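Local coordinates for protein cyanophycinase-like exopeptidase (actinobacterium SCGC AAA027-L06, PDB 6NQC) that probably acts as a serine exopeptidase of family S51, cleaving peptides in the manner of its cyanophycinase relatives, at residues L26-S31 with G179-V184; P36-F41 with D218-L223; E90-P95 with V108-D113; Q138-N143 with G148-C153. One frame throughout, in Å; residues are numbered along the deposited sequence.

All four contacts reach the same mixed beta-sheet, the core of the S51 peptidase fold. Contact 1 lies deepest, with its centre about 6 Å from that of the chain. Contacts 3 and 4 touch and have centres about 11 Å apart, while those of contacts 2 and 3 are about 22 Å apart. Along the chain contacts 1 and 2 interlock, because their segments alternate. Contacts 3 and 4 follow one another between the halves of both. Strand 26-29 of contact 1 runs between strand 149-153 of contact 4, which leads to the probable nucleophile elbow, and strand 221-225 of contact 2, whose preceding turn holds Glu219 of the probable triad.

Contact 1 of 4, residues L26-S31 with G179-V184; sequences LGLVGS and GIIENV
Leu26 carries CG anti to its backbone N (chi1 -168°), and its two methyl groups fork toward Ile180 and Ile181. Ile181 has CG1 in the crowded position between its backbone N and carbonyl carbon, with chi1 at 50°. This puts CG2 beside the backbone N, where it meets one prong of the fork. Leu26 CD2 and Ile181 CG2 are 3.5 Å apart, tighter than usual van der Waals contact. The other prong, Leu26 CD1, meets Ile180 CD1 at 4.0 Å. Both isoleucines cross the leucine obliquely, and the contacts are methyl to methyl. Leu28 adds a looser contact from the same strand, with its CD2 4.3 Å from Ile181 CD1. Ile181 therefore meets Leu26 with its CG2 branch and Leu28 with the end of its longer branch.

No hydrogen bond joins the two segments. The nearest backbones stay well apart, Leu26 CA to Ile181 CA being 9.2 Å, and side chains fill the interval. This is apolar packing of the loop before strand 184-187 onto one face of the central sheet. The opposite face of strand 26-29 is served by Val29, which touches Leu38.

Strand 26-29 is held on both edges by backbone hydrogen bonds, to strand 149-153 through Gly27 and Val29 and to strand 221-225 through Leu26 and Leu28. Trp232 of strand 232-236 touches both leucines. Helix 135-145 closes over the loop, where Trp137, Tyr141 and Trp144 meet Ile180.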
loop_
_atom_site.group_PDB
_atom_site.type_symbol
_atom_site.label_atom_id
_atom_site.label_comp_id
_atom_site.label_asym_id
_atom_site.label_seq_id
_atom_site.Cartn_x
_atom_site.Cartn_y
_atom_site.Cartn_z
ATOM N N LEU A 26 8.809 0.754 -2.465
ATOM C CA LEU A 26 7.678 0.729 -1.544
ATOM C C LEU A 26 6.900 2.029 -1.703
ATOM O O LEU A 26 7.436 3.115 -1.432
ATOM C CB LEU A 26 8.156 0.564 -0.103
ATOM C CG LEU A 26 7.066 0.247 0.932
ATOM C CD1 LEU A 26 6.294 -0.967 0.562
ATOM C CD2 LEU A 26 7.780 0.037 2.262
ATOM N N GLY A 27 5.634 1.915 -2.091
ATOM C CA GLY A 27 4.766 3.058 -2.311
ATOM C C GLY A 27 3.639 3.137 -1.286
ATOM O O GLY A 27 2.904 2.175 -1.067
ATOM N N LEU A 28 3.497 4.315 -0.699
ATOM C CA LEU A 28 2.386 4.649 0.201
ATOM C C LEU A 28 1.514 5.701 -0.463
ATOM O O LEU A 28 1.972 6.825 -0.721
ATOM C CB LEU A 28 2.929 5.162 1.540
ATOM C CG LEU A 28 4.092 4.370 2.134
ATOM C CD1 LEU A 28 4.672 5.052 3.344
ATOM C CD2 LEU A 28 3.610 2.974 2.466
ATOM N N VAL A 29 0.255 5.351 -0.766
ATOM C CA VAL A 29 -0.621 6.204 -1.563
ATOM C C VAL A 29 -1.808 6.645 -0.722
ATOM O O VAL A 29 -2.462 5.824 -0.081
ATOM C CB VAL A 29 -1.081 5.476 -2.828
ATOM C CG1 VAL A 29 -1.922 6.356 -3.722
ATOM C CG2 VAL A 29 0.184 5.005 -3.642
ATOM N N GLY A 30 -2.105 7.939 -0.756
ATOM C CA GLY A 30 -3.192 8.475 0.059
ATOM C C GLY A 30 -4.590 8.247 -0.496
ATOM O O GLY A 30 -5.560 8.130 0.271
ATOM N N SER A 31 -4.715 8.163 -1.811
ATOM C CA SER A 31 -5.959 7.845 -2.529
ATOM C C SER A 31 -5.585 7.792 -4.011
ATOM O O SER A 31 -4.502 8.233 -4.403
ATOM C CB SER A 31 -7.101 8.855 -2.314
ATOM O OG SER A 31 -6.951 10.013 -3.128
ATOM N N GLY A 179 3.456 -4.907 9.235
ATOM C CA GLY A 179 4.654 -4.470 9.918
ATOM C C GLY A 179 5.912 -4.375 9.071
ATOM O O GLY A 179 6.998 -4.566 9.587
ATOM N N ILE A 180 5.795 -4.044 7.801
ATOM C CA ILE A 180 6.989 -3.904 6.985
ATOM C C ILE A 180 7.563 -2.497 6.920
ATOM O O ILE A 180 8.713 -2.334 6.493
ATOM C CB ILE A 180 6.708 -4.408 5.552
ATOM C CG1 ILE A 180 5.585 -3.617 4.931
ATOM C CG2 ILE A 180 6.454 -5.911 5.611
ATOM C CD1 ILE A 180 5.607 -3.706 3.445
ATOM N N ILE A 181 6.790 -1.467 7.242
ATOM C CA ILE A 181 7.378 -0.197 7.638
ATOM C C ILE A 181 7.339 -0.205 9.164
ATOM O O ILE A 181 6.273 -0.095 9.791
ATOM C CB ILE A 181 6.675 0.993 7.012
ATOM C CG1 ILE A 181 5.160 0.952 7.190
ATOM C CG2 ILE A 181 6.930 1.014 5.507
ATOM C CD1 ILE A 181 4.469 2.121 6.588
ATOM N N GLU A 182 8.485 -0.419 9.785
ATOM C CA GLU A 182 8.472 -0.714 11.212
ATOM C C GLU A 182 8.230 0.528 12.054
ATOM O O GLU A 182 7.654 0.431 13.155
ATOM C CB GLU A 182 9.788 -1.389 11.623
ATOM C CG GLU A 182 9.679 -2.917 11.761
ATOM C CD GLU A 182 11.031 -3.613 11.968
ATOM O OE1 GLU A 182 11.920 -3.026 12.640
ATOM O OE2 GLU A 182 11.194 -4.753 11.455
ATOM N N ASN A 183 8.688 1.691 11.586
ATOM C CA ASN A 183 8.656 2.894 12.418
ATOM C C ASN A 183 7.797 4.006 11.840
ATOM O O ASN A 183 7.858 5.138 12.328
ATOM C CB ASN A 183 10.079 3.405 12.656
ATOM C CG ASN A 183 10.729 3.938 11.413
ATOM O OD1 ASN A 183 10.523 3.425 10.317
ATOM N ND2 ASN A 183 11.536 4.977 11.579
ATOM N N VAL A 184 6.991 3.716 10.831
ATOM C CA VAL A 184 6.169 4.726 10.191
ATOM C C VAL A 184 4.744 4.187 10.103
ATOM O O VAL A 184 4.531 2.997 9.850
ATOM C CB VAL A 184 6.709 5.093 8.794
ATOM C CG1 VAL A 184 5.780 6.109 8.184
ATOM C CG2 VAL A 184 8.129 5.598 8.899
#

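Contact 2 of 4, residues P36-F41 with D218-L223; sequences PALAEF and DEVTAL
Leu38 and Val220 bring the backbones nearest, with 7.1 Å between Leu38 CA and Val220 CA, where the start of helix 39-51 faces a type II beta turn running from Asp218 to Thr221. Val220 holds the third position of that turn with positive phi (52°), an unusual setting for a beta-branched residue. Its CG1 branch makes the side-chain contacts. Ala37 CB touches Val220 CG1 at 3.8 Å, methyl against methyl. Leu38 comes up beside it, with its CG 4.3 Å from the same Val220 CG1. One valine branch is thus shared by two residues just before helix 39-51, Leu38 being at its N-cap position.

One helical turn on, chi1 of Phe41 is 175°, which swings the ring to the side opposite the backbone N and out to the strand. Ala222 CB lies over one face of this ring, offset toward the rim near CE2 and CZ. It is a CH-pi contact, with Ala222 CB 4.1 Å from the ring centroid of Phe41. Val29 of the neighbouring strand also touches Leu38, Phe41 and Ala222.

The turn has polar ties of its own. Thr221 OG1 donates to Glu219 O at 3.0 Å, from well above the carbonyl plane. Ser31 OG is hydrogen-bonded to Val220 N.

The chemistry divides cleanly. The side-chain contacts between the segments are apolar, and no hydrogen bond joins them. Glu219 OE2 is hydrogen-bonded to His189 ND1, consistent with a Ser-His-Glu catalytic triad.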
loop_
_atom_site.group_PDB
_atom_site.type_symbol
_atom_site.label_atom_id
_atom_site.label_comp_id
_atom_site.label_asym_id
_atom_site.label_seq_id
_atom_site.Cartn_x
_atom_site.Cartn_y
_atom_site.Cartn_z
ATOM N N PRO A 36 -5.697 7.948 -13.816
ATOM C CA PRO A 36 -4.707 8.596 -14.699
ATOM C C PRO A 36 -3.705 9.473 -13.979
ATOM O O PRO A 36 -2.509 9.471 -14.337
ATOM C CB PRO A 36 -5.588 9.426 -15.654
ATOM C CG PRO A 36 -6.863 8.682 -15.717
ATOM C CD PRO A 36 -7.075 8.101 -14.318
ATOM N N ALA A 37 -4.146 10.170 -12.930
ATOM C CA ALA A 37 -3.280 11.115 -12.234
ATOM C C ALA A 37 -2.085 10.439 -11.561
ATOM O O ALA A 37 -1.050 11.091 -11.354
ATOM C CB ALA A 37 -4.098 11.888 -11.186
ATOM N N LEU A 38 -2.207 9.160 -11.202
ATOM C CA LEU A 38 -1.110 8.388 -10.625
ATOM C C LEU A 38 -0.604 7.316 -11.581
ATOM O O LEU A 38 0.122 6.401 -11.181
ATOM C CB LEU A 38 -1.539 7.763 -9.297
ATOM C CG LEU A 38 -1.737 8.756 -8.155
ATOM C CD1 LEU A 38 -2.097 7.996 -6.880
ATOM C CD2 LEU A 38 -0.499 9.590 -7.959
ATOM N N ALA A 39 -0.942 7.444 -12.860
ATOM C CA ALA A 39 -0.532 6.467 -13.855
ATOM C C ALA A 39 0.973 6.433 -14.022
ATOM O O ALA A 39 1.552 5.346 -14.115
ATOM C CB ALA A 39 -1.231 6.758 -15.192
ATOM N N GLU A 40 1.641 7.593 -14.080
ATOM C CA GLU A 40 3.080 7.544 -14.246
ATOM C C GLU A 40 3.766 7.057 -12.974
ATOM O O GLU A 40 4.807 6.385 -13.053
ATOM C CB GLU A 40 3.643 8.902 -14.651
ATOM C CG GLU A 40 5.184 8.872 -14.903
ATOM C CD GLU A 40 5.669 7.645 -15.719
ATOM O OE1 GLU A 40 6.504 6.855 -15.189
ATOM O OE2 GLU A 40 5.225 7.484 -16.879
ATOM N N PHE A 41 3.213 7.365 -11.807
ATOM C CA PHE A 41 3.744 6.774 -10.578
ATOM C C PHE A 41 3.666 5.252 -10.619
ATOM O O PHE A 41 4.663 4.561 -10.317
ATOM C CB PHE A 41 2.988 7.305 -9.363
ATOM C CG PHE A 41 3.404 6.653 -8.075
ATOM C CD1 PHE A 41 4.722 6.752 -7.633
ATOM C CD2 PHE A 41 2.499 5.935 -7.329
ATOM C CE1 PHE A 41 5.117 6.128 -6.458
ATOM C CE2 PHE A 41 2.865 5.339 -6.149
ATOM C CZ PHE A 41 4.184 5.425 -5.719
ATOM N N ASP A 218 -2.099 13.206 1.653
ATOM C CA ASP A 218 -3.296 13.737 1.027
ATOM C C ASP A 218 -3.800 12.830 -0.103
ATOM O O ASP A 218 -3.079 11.973 -0.640
ATOM C CB ASP A 218 -3.046 15.120 0.405
ATOM C CG ASP A 218 -2.932 16.226 1.435
ATOM O OD1 ASP A 218 -3.317 15.987 2.583
ATOM O OD2 ASP A 218 -2.444 17.316 1.096
ATOM N N GLU A 219 -5.048 13.076 -0.508
ATOM C CA GLU A 219 -5.590 12.411 -1.683
ATOM C C GLU A 219 -4.718 12.668 -2.915
ATOM O O GLU A 219 -4.049 13.711 -3.048
ATOM C CB GLU A 219 -7.026 12.875 -1.913
ATOM C CG GLU A 219 -7.936 12.408 -0.773
ATOM C CD GLU A 219 -9.404 12.451 -1.083
ATOM O OE1 GLU A 219 -9.831 13.361 -1.813
ATOM O OE2 GLU A 219 -10.106 11.576 -0.575
ATOM N N VAL A 220 -4.650 11.639 -3.752
ATOM C CA VAL A 220 -3.913 11.631 -5.011
ATOM C C VAL A 220 -2.478 12.072 -4.807
ATOM O O VAL A 220 -1.891 12.746 -5.650
ATOM C CB VAL A 220 -4.647 12.528 -6.037
ATOM C CG1 VAL A 220 -4.116 12.257 -7.441
ATOM C CG2 VAL A 220 -6.127 12.296 -5.959
ATOM N N THR A 221 -1.893 11.655 -3.688
ATOM C CA THR A 221 -0.501 11.917 -3.352
ATOM C C THR A 221 0.081 10.609 -2.839
ATOM O O THR A 221 -0.649 9.746 -2.315
ATOM C CB THR A 221 -0.374 13.002 -2.296
ATOM O OG1 THR A 221 -1.141 14.149 -2.711
ATOM C CG2 THR A 221 1.052 13.437 -2.082
ATOM N N ALA A 222 1.399 10.456 -3.025
ATOM C CA ALA A 222 2.095 9.256 -2.602
ATOM C C ALA A 222 3.473 9.627 -2.070
ATOM O O ALA A 222 4.017 10.707 -2.337
ATOM C CB ALA A 222 2.214 8.219 -3.750
ATOM N N LEU A 223 4.007 8.710 -1.292
ATOM C CA LEU A 223 5.381 8.735 -0.818
ATOM C C LEU A 223 6.010 7.408 -1.222
ATOM O O LEU A 223 5.411 6.348 -1.007
ATOM C CB LEU A 223 5.422 8.933 0.690
ATOM C CG LEU A 223 6.760 9.302 1.331
ATOM C CD1 LEU A 223 7.131 10.735 0.935
ATOM C CD2 LEU A 223 6.649 9.156 2.842
#

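Contact 3 of 4, residues E90-P95 with V108-D113; sequences ESKFLP and VELVKD. With SO4 (sulfate ion), chain B.
Leu94, Leu110 and Val111 form a largely apolar contact between the end of strand 90-93 and the end region of helix 105-110, at the edge of the central sheet. It belongs to a beta-alpha-beta crossover. The chain leaves the outermost strand 90-93, passes through helix 105-110 and returns as strand 116-119, with strand 57-61 lying between the two parallel strands.

Leu94 is the chief link. Leu94 CD2 packs on Val111 CG1 at 3.6 Å, the two side chains crossing at a slant. The other methyl, Leu94 CD1, meets Leu110 CD1 at 3.9 Å. Those two leucines run past one another in opposite directions. Val111 stands with CG1 anti to its carbonyl carbon (chi1 -69°), which presents that branch to Leu94. Leu59 of strand 57-61 and Leu136 of helix 135-145 also touch both Leu94 and Val111.

Lys92 adds a lighter contact. Its chain bends at chi2 and chi3, and Lys92 CE comes within 4.1 Å of Leu110 CD2, the side chains meeting at about a right angle. Beyond that point Lys92 NZ forms a salt bridge to Glu90 OE2 at 3.1 Å, approaching from above the carboxylate plane. With an alanine here, the Glu90 carboxylate would probably lose its salt-bridge mate and Leu110 CD2 its contact with CE.

A sulfate ion, probably from the crystallisation liquor, sits by the strand and is also bound by Arg81 NH2. Phe93 N donates to sulfate O4 at 2.8 Å in a nearly straight bond, with an angle of 170° at the hydrogen.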
loop_
_atom_site.group_PDB
_atom_site.type_symbol
_atom_site.label_atom_id
_atom_site.label_comp_id
_atom_site.label_asym_id
_atom_site.label_seq_id
_atom_site.Cartn_x
_atom_site.Cartn_y
_atom_site.Cartn_z
ATOM N N GLU A 90 0.563 -6.376 -18.566
ATOM C CA GLU A 90 -0.471 -7.323 -18.201
ATOM C C GLU A 90 -0.814 -7.202 -16.709
ATOM O O GLU A 90 0.071 -7.158 -15.850
ATOM C CB GLU A 90 0.014 -8.733 -18.497
ATOM C CG GLU A 90 -1.074 -9.765 -18.374
ATOM C CD GLU A 90 -0.552 -11.156 -18.538
ATOM O OE1 GLU A 90 0.691 -11.311 -18.557
ATOM O OE2 GLU A 90 -1.383 -12.089 -18.629
ATOM N N SER A 91 -2.099 -7.110 -16.407
ATOM C CA SER A 91 -2.559 -7.133 -15.021
ATOM C C SER A 91 -2.857 -8.565 -14.600
ATOM O O SER A 91 -3.143 -9.443 -15.429
ATOM C CB SER A 91 -3.797 -6.254 -14.886
ATOM O OG SER A 91 -4.756 -6.648 -15.851
ATOM N N LYS A 92 -2.761 -8.809 -13.292
ATOM C CA LYS A 92 -3.178 -10.059 -12.674
ATOM C C LYS A 92 -4.014 -9.681 -11.457
ATOM O O LYS A 92 -3.454 -9.253 -10.440
ATOM C CB LYS A 92 -1.981 -10.910 -12.264
ATOM C CG LYS A 92 -1.079 -11.269 -13.452
ATOM C CD LYS A 92 -1.767 -12.260 -14.352
ATOM C CE LYS A 92 -0.774 -13.189 -15.028
ATOM N NZ LYS A 92 -1.424 -13.926 -16.146
ATOM N N PHE A 93 -5.331 -9.768 -11.586
ATOM C CA PHE A 93 -6.256 -9.577 -10.465
ATOM C C PHE A 93 -6.320 -10.840 -9.638
ATOM O O PHE A 93 -6.609 -11.912 -10.163
ATOM C CB PHE A 93 -7.633 -9.221 -11.011
ATOM C CG PHE A 93 -8.626 -8.789 -9.987
ATOM C CD1 PHE A 93 -8.564 -7.523 -9.415
ATOM C CD2 PHE A 93 -9.687 -9.614 -9.660
ATOM C CE1 PHE A 93 -9.482 -7.127 -8.511
ATOM C CE2 PHE A 93 -10.641 -9.208 -8.768
ATOM C CZ PHE A 93 -10.550 -7.963 -8.195
ATOM N N LEU A 94 -6.033 -10.725 -8.354
ATOM C CA LEU A 94 -6.028 -11.878 -7.439
ATOM C C LEU A 94 -7.268 -11.781 -6.581
ATOM O O LEU A 94 -7.288 -11.003 -5.613
ATOM C CB LEU A 94 -4.796 -11.875 -6.541
ATOM C CG LEU A 94 -3.753 -12.945 -6.810
ATOM C CD1 LEU A 94 -3.255 -12.743 -8.222
ATOM C CD2 LEU A 94 -2.620 -12.862 -5.830
ATOM N N PRO A 95 -8.335 -12.515 -6.904
ATOM C CA PRO A 95 -9.614 -12.315 -6.144
ATOM C C PRO A 95 -9.567 -12.994 -4.776
ATOM O O PRO A 95 -10.210 -13.968 -4.536
ATOM C CB PRO A 95 -10.626 -12.979 -7.083
ATOM C CG PRO A 95 -9.855 -14.028 -7.851
ATOM C CD PRO A 95 -8.478 -13.461 -8.034
ATOM N N VAL A 108 -0.388 -17.975 -4.476
ATOM C CA VAL A 108 0.898 -17.860 -3.786
ATOM C C VAL A 108 2.048 -17.967 -4.760
ATOM O O VAL A 108 3.073 -17.289 -4.589
ATOM C CB VAL A 108 0.971 -18.935 -2.667
ATOM C CG1 VAL A 108 2.370 -19.013 -2.044
ATOM C CG2 VAL A 108 -0.060 -18.659 -1.607
ATOM N N GLU A 109 1.895 -18.778 -5.810
ATOM C CA GLU A 109 2.955 -18.852 -6.811
ATOM C C GLU A 109 3.057 -17.565 -7.633
ATOM O O GLU A 109 4.158 -17.096 -7.914
ATOM C CB GLU A 109 2.737 -20.046 -7.726
ATOM C CG GLU A 109 3.354 -21.345 -7.196
ATOM C CD GLU A 109 4.866 -21.252 -6.933
ATOM O OE1 GLU A 109 5.348 -21.921 -5.986
ATOM O OE2 GLU A 109 5.567 -20.523 -7.670
ATOM N N LEU A 110 1.918 -16.954 -7.967
ATOM C CA LEU A 110 1.898 -15.747 -8.789
ATOM C C LEU A 110 2.573 -14.553 -8.116
ATOM O O LEU A 110 3.232 -13.738 -8.781
ATOM C CB LEU A 110 0.458 -15.363 -9.104
ATOM C CG LEU A 110 -0.106 -15.748 -10.472
ATOM C CD1 LEU A 110 -1.635 -15.554 -10.461
ATOM C CD2 LEU A 110 0.532 -15.000 -11.599
ATOM N N VAL A 111 2.385 -14.393 -6.805
ATOM C CA VAL A 111 2.907 -13.206 -6.137
ATOM C C VAL A 111 4.413 -13.247 -5.988
ATOM O O VAL A 111 5.028 -12.234 -5.633
ATOM C CB VAL A 111 2.300 -12.995 -4.736
ATOM C CG1 VAL A 111 0.823 -12.624 -4.874
ATOM C CG2 VAL A 111 2.482 -14.241 -3.867
ATOM N N LYS A 112 5.029 -14.392 -6.249
ATOM C CA LYS A 112 6.440 -14.562 -5.979
ATOM C C LYS A 112 7.322 -14.068 -7.113
ATOM O O LYS A 112 8.540 -13.973 -6.929
ATOM C CB LYS A 112 6.755 -16.042 -5.686
ATOM C CG LYS A 112 6.210 -16.497 -4.340
ATOM C CD LYS A 112 6.786 -17.824 -3.909
ATOM C CE LYS A 112 5.675 -18.796 -3.531
ATOM N NZ LYS A 112 5.996 -19.593 -2.302
ATOM N N ASP A 113 6.743 -13.731 -8.264
ATOM C CA ASP A 113 7.507 -13.055 -9.338
ATOM C C ASP A 113 6.634 -11.987 -10.006
ATOM O O ASP A 113 6.043 -12.200 -11.067
ATOM C CB ASP A 113 8.017 -14.094 -10.343
ATOM C CG ASP A 113 8.929 -13.506 -11.394
ATOM O OD1 ASP A 113 9.086 -12.263 -11.436
ATOM O OD2 ASP A 113 9.468 -14.308 -12.179
HETATM S S SO4 B . -6.665 -11.797 -14.707
HETATM O O1 SO4 B . -7.787 -12.594 -14.165
HETATM O O2 SO4 B . -6.912 -11.457 -16.111
HETATM O O3 SO4 B . -5.405 -12.568 -14.628
HETATM O O4 SO4 B . -6.587 -10.539 -13.968
#

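Contact 4 of 4, residues Q138-N143 with G148-C153; sequences QGIYEN and GSLAGC
Asn143 and Gly148 are joined by a direct backbone hydrogen bond. Gly148 N donates to Asn143 O at 3.0 Å, tilted 35° from the carbonyl plane. Asn143 O is also bonded to Ser146 OG, so two donors grip it.

A water makes the second polar link. It accepts from Asn143 ND2 at 3.0 Å and donates to Ser149 O at the same 3.0 Å. The Asn143 side chain leaves on the far side from its own N (chi1 -173°), which brings the amide to this water. ND2 also bonds Ala114 O, just before strand 116-119, and OD1 bonds Lys54 NZ, so both ends of the buried amide are engaged.

Helix 135-145 and strand 149-153 are the closing half of a beta-alpha-beta crossover from strand 116-119, its parallel neighbour in the sheet. Strand 149-153 leads into a probable nucleophile elbow, of which Gly152 is part.

Steric fit favours glycine at the turn, since a side chain on Gly148 would run into Asn143 ND2, which lies 3.8 Å from Gly148 CA.

The apolar contact is a single pair. Ile140 CG2 meets Leu150 CD1 at 3.7 Å, the two side chains crossing at about a right angle.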
loop_
_atom_site.group_PDB
_atom_site.type_symbol
_atom_site.label_atom_id
_atom_site.label_comp_id
_atom_site.label_asym_id
_atom_site.label_seq_id
_atom_site.Cartn_x
_atom_site.Cartn_y
_atom_site.Cartn_z
ATOM N N GLN A 138 3.367 -14.196 2.827
ATOM C CA GLN A 138 4.781 -14.553 2.818
ATOM C C GLN A 138 5.336 -14.485 1.390
ATOM O O GLN A 138 6.450 -13.995 1.174
ATOM C CB GLN A 138 4.972 -15.928 3.452
ATOM C CG GLN A 138 6.410 -16.261 3.810
ATOM C CD GLN A 138 7.061 -15.194 4.663
ATOM O OE1 GLN A 138 6.387 -14.494 5.425
ATOM N NE2 GLN A 138 8.373 -15.035 4.515
ATOM N N GLY A 139 4.570 -14.956 0.401
ATOM C CA GLY A 139 4.963 -14.771 -0.996
ATOM C C GLY A 139 5.148 -13.319 -1.403
ATOM O O GLY A 139 6.140 -12.959 -2.053
ATOM N N ILE A 140 4.189 -12.469 -1.055
ATOM C CA ILE A 140 4.299 -11.045 -1.366
ATOM C C ILE A 140 5.542 -10.447 -0.718
ATOM O O ILE A 140 6.282 -9.669 -1.340
ATOM C CB ILE A 140 3.021 -10.309 -0.917
ATOM C CG1 ILE A 140 1.817 -10.853 -1.673
ATOM C CG2 ILE A 140 3.180 -8.782 -1.102
ATOM C CD1 ILE A 140 0.492 -10.485 -1.076
ATOM N N TYR A 141 5.803 -10.825 0.536
ATOM C CA TYR A 141 6.954 -10.329 1.256
ATOM C C TYR A 141 8.246 -10.764 0.584
ATOM O O TYR A 141 9.141 -9.946 0.334
ATOM C CB TYR A 141 6.905 -10.840 2.705
ATOM C CG TYR A 141 8.091 -10.436 3.535
ATOM C CD1 TYR A 141 8.222 -9.142 3.996
ATOM C CD2 TYR A 141 9.103 -11.332 3.829
ATOM C CE1 TYR A 141 9.301 -8.746 4.745
ATOM C CE2 TYR A 141 10.199 -10.938 4.566
ATOM C CZ TYR A 141 10.287 -9.639 5.039
ATOM O OH TYR A 141 11.373 -9.227 5.796
ATOM N N GLU A 142 8.344 -12.049 0.248
ATOM C CA GLU A 142 9.510 -12.548 -0.461
ATOM C C GLU A 142 9.693 -11.847 -1.798
ATOM O O GLU A 142 10.830 -11.510 -2.177
ATOM C CB GLU A 142 9.384 -14.055 -0.667
ATOM C CG GLU A 142 9.651 -14.913 0.590
ATOM C CD GLU A 142 9.197 -16.347 0.375
ATOM O OE1 GLU A 142 8.951 -16.745 -0.793
ATOM O OE2 GLU A 142 9.066 -17.064 1.377
ATOM N N ASN A 143 8.600 -11.624 -2.531
ATOM C CA ASN A 143 8.705 -10.910 -3.802
ATOM C C ASN A 143 9.269 -9.508 -3.601
ATOM O O ASN A 143 10.201 -9.074 -4.303
ATOM C CB ASN A 143 7.333 -10.865 -4.485
ATOM C CG ASN A 143 7.407 -10.291 -5.901
ATOM O OD1 ASN A 143 7.975 -10.889 -6.793
ATOM N ND2 ASN A 143 6.813 -9.131 -6.099
ATOM N N GLY A 148 10.729 -6.832 -6.172
ATOM C CA GLY A 148 9.447 -6.418 -6.698
ATOM C C GLY A 148 8.882 -5.231 -5.933
ATOM O O GLY A 148 9.033 -5.121 -4.713
ATOM N N SER A 149 8.270 -4.309 -6.679
ATOM C CA SER A 149 7.649 -3.147 -6.064
ATOM C C SER A 149 6.380 -3.562 -5.307
ATOM O O SER A 149 5.645 -4.468 -5.702
ATOM C CB SER A 149 7.287 -2.104 -7.121
ATOM O OG SER A 149 8.468 -1.531 -7.636
ATOM N N LEU A 150 6.110 -2.848 -4.214
ATOM C CA LEU A 150 4.932 -3.078 -3.394
ATOM C C LEU A 150 4.349 -1.726 -3.001
ATOM O O LEU A 150 5.089 -0.817 -2.592
ATOM C CB LEU A 150 5.279 -3.888 -2.142
ATOM C CG LEU A 150 4.175 -4.180 -1.123
ATOM C CD1 LEU A 150 3.184 -5.134 -1.763
ATOM C CD2 LEU A 150 4.751 -4.856 0.098
ATOM N N ALA A 151 3.029 -1.586 -3.166
ATOM C CA ALA A 151 2.341 -0.343 -2.876
ATOM C C ALA A 151 0.996 -0.655 -2.248
ATOM O O ALA A 151 0.418 -1.723 -2.467
ATOM C CB ALA A 151 2.177 0.516 -4.157
ATOM N N GLY A 152 0.520 0.283 -1.450
ATOM C CA GLY A 152 -0.806 0.216 -0.888
ATOM C C GLY A 152 -1.438 1.585 -0.858
ATOM O O GLY A 152 -0.781 2.602 -0.583
ATOM N N CYS A 153 -2.718 1.615 -1.200
ATOM C CA CYS A 153 -3.483 2.848 -1.290
ATOM C C CYS A 153 -4.565 2.855 -0.216
ATOM O O CYS A 153 -5.301 1.872 -0.065
ATOM C CB CYS A 153 -4.089 2.984 -2.678
ATOM S SG CYS A 153 -5.134 4.399 -2.856
HETATM O O HOH W 1 6.147 -6.991 -4.166
#